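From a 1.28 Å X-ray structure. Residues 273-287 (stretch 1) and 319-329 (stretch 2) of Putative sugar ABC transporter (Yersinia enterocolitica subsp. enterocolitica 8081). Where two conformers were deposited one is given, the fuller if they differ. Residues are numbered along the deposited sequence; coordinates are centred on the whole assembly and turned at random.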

# COMPACT_ATOMS: atom_id res chain seq x y z
N VAL A 273 -12.61 11.70 2.19
CA VAL A 273 -13.63 12.14 1.22
C VAL A 273 -14.96 12.40 1.84
O VAL A 273 -15.63 13.37 1.50
N ALA A 274 -15.39 11.57 2.82
CA ALA A 274 -16.59 11.84 3.52
C ALA A 274 -16.62 13.21 4.21
O ALA A 274 -17.59 13.94 4.13
N LYS A 275 -15.52 13.52 4.90
CA LYS A 275 -15.42 14.85 5.56
C LYS A 275 -15.46 15.95 4.50
O LYS A 275 -16.07 17.00 4.80
N LYS A 276 -14.75 15.81 3.40
CA LYS A 276 -14.79 16.84 2.38
C LYS A 276 -16.21 17.05 1.86
O LYS A 276 -16.66 18.20 1.73
N ILE A 277 -16.96 15.95 1.61
CA ILE A 277 -18.35 16.11 1.12
C ILE A 277 -19.16 16.84 2.18
O ILE A 277 -20.00 17.66 1.86
N ALA A 278 -18.92 16.52 3.46
CA ALA A 278 -19.65 17.15 4.56
C ALA A 278 -19.28 18.59 4.82
O ALA A 278 -19.97 19.27 5.60
N GLY A 279 -18.20 19.05 4.22
CA GLY A 279 -17.76 20.45 4.45
C GLY A 279 -16.88 20.65 5.69
O GLY A 279 -16.74 21.79 6.14
N GLU A 280 -16.27 19.59 6.19
CA GLU A 280 -15.38 19.61 7.36
C GLU A 280 -13.94 19.75 6.93
O GLU A 280 -13.54 19.19 5.89
N GLU A 281 -13.14 20.48 7.70
CA GLU A 281 -11.74 20.68 7.38
C GLU A 281 -11.00 19.38 7.27
O GLU A 281 -11.20 18.49 8.12
N THR A 282 -10.14 19.27 6.28
CA THR A 282 -9.22 18.16 6.09
C THR A 282 -7.85 18.69 5.70
O THR A 282 -7.73 19.75 5.15
N PRO A 283 -6.78 18.00 6.11
CA PRO A 283 -5.45 18.52 5.95
C PRO A 283 -4.96 18.39 4.53
O PRO A 283 -5.47 17.57 3.73
N ALA A 284 -3.93 19.10 4.16
CA ALA A 284 -3.30 19.01 2.87
C ALA A 284 -2.60 17.65 2.64
O ALA A 284 -2.59 17.13 1.52
N SER A 285 -2.09 17.09 3.74
CA SER A 285 -1.28 15.89 3.67
C SER A 285 -1.57 15.03 4.89
O SER A 285 -1.82 15.53 5.99
N TYR A 286 -1.35 13.74 4.72
CA TYR A 286 -1.43 12.83 5.83
C TYR A 286 -0.53 11.60 5.56
O TYR A 286 -0.50 11.05 4.45
N GLU A 287 0.17 11.18 6.61
CA GLU A 287 1.11 10.07 6.51
C GLU A 287 0.72 8.93 7.44
O GLU A 287 0.49 9.14 8.65
N GLN A 319 -5.33 0.10 13.34
CA GLN A 319 -6.36 0.95 13.96
C GLN A 319 -5.91 2.39 14.02
O GLN A 319 -4.74 2.68 14.18
N SER A 320 -6.85 3.30 13.80
CA SER A 320 -6.57 4.71 14.00
C SER A 320 -7.92 5.40 14.15
O SER A 320 -8.86 5.11 13.35
N ASP A 321 -7.96 6.40 14.98
CA ASP A 321 -9.10 7.28 15.17
C ASP A 321 -9.01 8.48 14.27
O ASP A 321 -9.96 9.34 14.31
N ASP A 322 -7.96 8.63 13.47
CA ASP A 322 -7.81 9.81 12.65
C ASP A 322 -8.95 9.93 11.63
O ASP A 322 -9.35 8.97 10.93
N PHE A 323 -9.55 11.11 11.62
CA PHE A 323 -10.65 11.42 10.75
C PHE A 323 -11.97 10.69 10.98
O PHE A 323 -12.85 10.72 10.13
N ASN A 324 -12.10 10.14 12.19
CA ASN A 324 -13.31 9.43 12.58
C ASN A 324 -14.33 10.39 13.17
O ASN A 324 -14.44 10.52 14.36
N SER A 325 -15.10 11.10 12.35
CA SER A 325 -16.05 12.02 12.84
C SER A 325 -17.17 11.32 13.64
O SER A 325 -17.55 10.16 13.33
N PRO A 326 -17.72 12.02 14.64
CA PRO A 326 -18.72 11.37 15.45
C PRO A 326 -19.99 10.98 14.73
O PRO A 326 -20.66 10.02 15.07
N TRP A 327 -20.33 11.70 13.66
CA TRP A 327 -21.52 11.37 12.86
C TRP A 327 -21.29 10.13 12.01
O TRP A 327 -22.24 9.67 11.37
N PHE A 328 -20.08 9.58 11.90
CA PHE A 328 -19.92 8.27 11.21
C PHE A 328 -20.75 7.23 11.92
O PHE A 328 -21.32 6.37 11.24
N ALA A 329 -20.78 7.24 13.27
CA ALA A 329 -21.59 6.32 14.00
C ALA A 329 -23.06 6.49 13.68
O ALA A 329 -23.84 5.53 13.61

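Phe323 lies at the apolar centre and has the largest area covered across the contact. Its CA-to-CB bond points toward stretch 1, with chi1 at -38° (m). The edge of its ring meets the face of the Tyr286 ring. The centroids are 4.9 Å apart and the planes stand at 74°, with Phe323 CE2 3.5 Å from Tyr286 CD1. Tyr286 is t at chi1, and its CA-to-CB bond also points toward its partner stretch. Pro283 adds to this cluster, its CD 3.6 Å from Phe323 CE1. The aliphatic part of Lys275 packs here too, with CD 3.9 Å from Phe323 CB.

A second apolar patch forms against the helix of stretch 1. The Trp327 CA-to-CB bond points toward stretch 1, with chi1 p, and its CZ2 lies 3.6 Å from Ala278 CB. Trp327 CH2 also lies 4.4 Å from Ala274 CB. Ala274 CB is 4.1 Å from Phe328 CE1. The Phe328 CA-to-CB bond points sideways, but with chi1 m the end of the side chain comes nearer.

Polar groups join the two stretches further out. Glu280, m then t, receives two hydrogen bonds from stretch 2 on its carboxylate. Trp327 NE1 donates to Glu280 OE2 at 2.7 Å, and Ser325 OG, on an m side chain, donates to Glu280 OE1 at 2.8 Å. Within stretch 1, Lys275 NZ forms a salt bridge with the same Glu280 OE1 at 2.9 Å. The lysine chain runs m, t, p, p, which brings its amine to this carboxylate. Water 1 accepts from Lys275 NZ (2.9 Å) and donates to Ser325 OG (3.2 Å).

Beyond the aromatic pair, Tyr286 OH donates a short 2.5 Å hydrogen bond to Asp322 OD2, near the plane of the tyrosine ring. Asp322 is m at chi1. Water 2 donates to Tyr286 OH at 2.7 Å and makes a weak bond with Ser320 OG at 3.0 Å.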

# COMPACT_ATOMS: atom_id res chain seq x y z
CB VAL A 273 -13.68 11.12 0.08
CG1 VAL A 273 -14.84 11.40 -0.85
CG2 VAL A 273 -12.43 11.16 -0.71
CB ALA A 274 -16.85 10.74 4.52
CB LYS A 275 -14.14 14.88 6.37
CG LYS A 275 -14.17 14.06 7.62
CD LYS A 275 -12.88 14.11 8.44
CE LYS A 275 -12.54 15.48 8.99
NZ LYS A 275 -13.35 15.83 10.07
CB LYS A 276 -13.89 16.47 1.21
CG LYS A 276 -12.37 16.50 1.60
CD LYS A 276 -11.51 15.80 0.59
CE LYS A 276 -10.05 15.59 1.03
NZ LYS A 276 -9.39 16.89 1.29
CB ILE A 277 -18.90 14.73 0.80
CG1 ILE A 277 -18.21 14.18 -0.48
CG2 ILE A 277 -20.38 14.80 0.46
CD1 ILE A 277 -18.43 12.69 -0.77
CB ALA A 278 -19.41 16.36 5.80
CB GLU A 280 -15.58 18.36 8.20
CG GLU A 280 -16.90 18.26 8.90
CD GLU A 280 -17.05 17.04 9.79
OE1 GLU A 280 -16.20 16.07 9.79
OE2 GLU A 280 -17.94 17.07 10.60
CB GLU A 281 -11.10 21.57 8.45
CG GLU A 281 -9.62 21.83 8.27
CD GLU A 281 -9.00 22.66 9.40
OE1 GLU A 281 -9.71 22.92 10.43
OE2 GLU A 281 -7.85 23.07 9.20
CB THR A 282 -9.73 17.22 4.95
OG1 THR A 282 -9.97 17.96 3.76
CG2 THR A 282 -10.95 16.41 5.42
CB PRO A 283 -4.62 17.63 6.85
CG PRO A 283 -5.35 16.34 6.91
CD PRO A 283 -6.81 16.73 6.82
CB ALA A 284 -2.27 20.14 2.71
CB SER A 285 0.25 16.23 3.54
OG SER A 285 1.08 15.08 3.38
CB TYR A 286 -2.90 12.30 6.05
CG TYR A 286 -3.11 11.33 7.14
CD1 TYR A 286 -3.09 11.74 8.49
CD2 TYR A 286 -3.16 9.93 6.93
CE1 TYR A 286 -3.25 10.87 9.51
CE2 TYR A 286 -3.29 9.12 7.98
CZ TYR A 286 -3.38 9.56 9.26
OH TYR A 286 -3.53 8.67 10.26
CB GLU A 287 2.53 10.54 6.85
CG GLU A 287 3.59 9.57 6.58
CD GLU A 287 5.00 10.14 6.78
OE1 GLU A 287 5.45 10.18 7.93
OE2 GLU A 287 5.60 10.48 5.74
CB GLN A 319 -6.58 0.49 15.45
CG GLN A 319 -6.92 -1.01 15.61
CD GLN A 319 -6.45 -1.61 16.99
OE1 GLN A 319 -5.59 -2.55 17.07
NE2 GLN A 319 -6.98 -1.04 18.05
CB SER A 320 -5.92 5.32 12.69
OG SER A 320 -5.78 6.67 12.83
CB ASP A 321 -9.30 7.70 16.66
CG ASP A 321 -10.81 8.02 17.00
OD1 ASP A 321 -11.10 9.00 17.73
OD2 ASP A 321 -11.74 7.29 16.56
CB ASP A 322 -6.46 9.83 11.94
CG ASP A 322 -5.26 10.01 12.89
OD1 ASP A 322 -5.50 10.44 14.03
OD2 ASP A 322 -4.16 9.65 12.49
CB PHE A 323 -10.25 11.38 9.22
CG PHE A 323 -8.87 11.94 8.98
CD1 PHE A 323 -8.69 13.29 9.17
CD2 PHE A 323 -7.81 11.18 8.60
CE1 PHE A 323 -7.45 13.89 9.01
CE2 PHE A 323 -6.56 11.74 8.41
CZ PHE A 323 -6.36 13.11 8.66
CB ASN A 324 -12.98 8.31 13.54
CG ASN A 324 -13.80 7.14 13.33
OD1 ASN A 324 -14.25 6.56 14.29
ND2 ASN A 324 -14.03 6.78 12.11
CB SER A 325 -16.68 12.72 11.62
OG SER A 325 -15.76 13.52 10.95
CB PRO A 326 -19.06 12.38 16.51
CG PRO A 326 -18.17 13.54 16.30
CD PRO A 326 -17.29 13.31 15.21
CB TRP A 327 -22.01 12.58 12.00
CG TRP A 327 -21.00 13.25 11.24
CD1 TRP A 327 -20.28 14.34 11.67
CD2 TRP A 327 -20.48 12.97 9.93
NE1 TRP A 327 -19.32 14.73 10.77
CE2 TRP A 327 -19.45 13.94 9.66
CE3 TRP A 327 -20.81 12.03 8.96
CZ2 TRP A 327 -18.79 14.01 8.47
CZ3 TRP A 327 -20.13 12.07 7.72
CH2 TRP A 327 -19.15 13.06 7.47
CB PHE A 328 -18.47 7.87 11.14
CG PHE A 328 -17.58 8.69 10.20
CD1 PHE A 328 -18.06 9.67 9.32
CD2 PHE A 328 -16.22 8.40 10.15
CE1 PHE A 328 -17.17 10.35 8.56
CE2 PHE A 328 -15.34 9.11 9.35
CZ PHE A 328 -15.83 10.11 8.56
CB ALA A 329 -21.33 6.38 15.50
O HOH W 1 -12.76 13.85 12.13
O HOH W 2 -4.53 6.18 10.18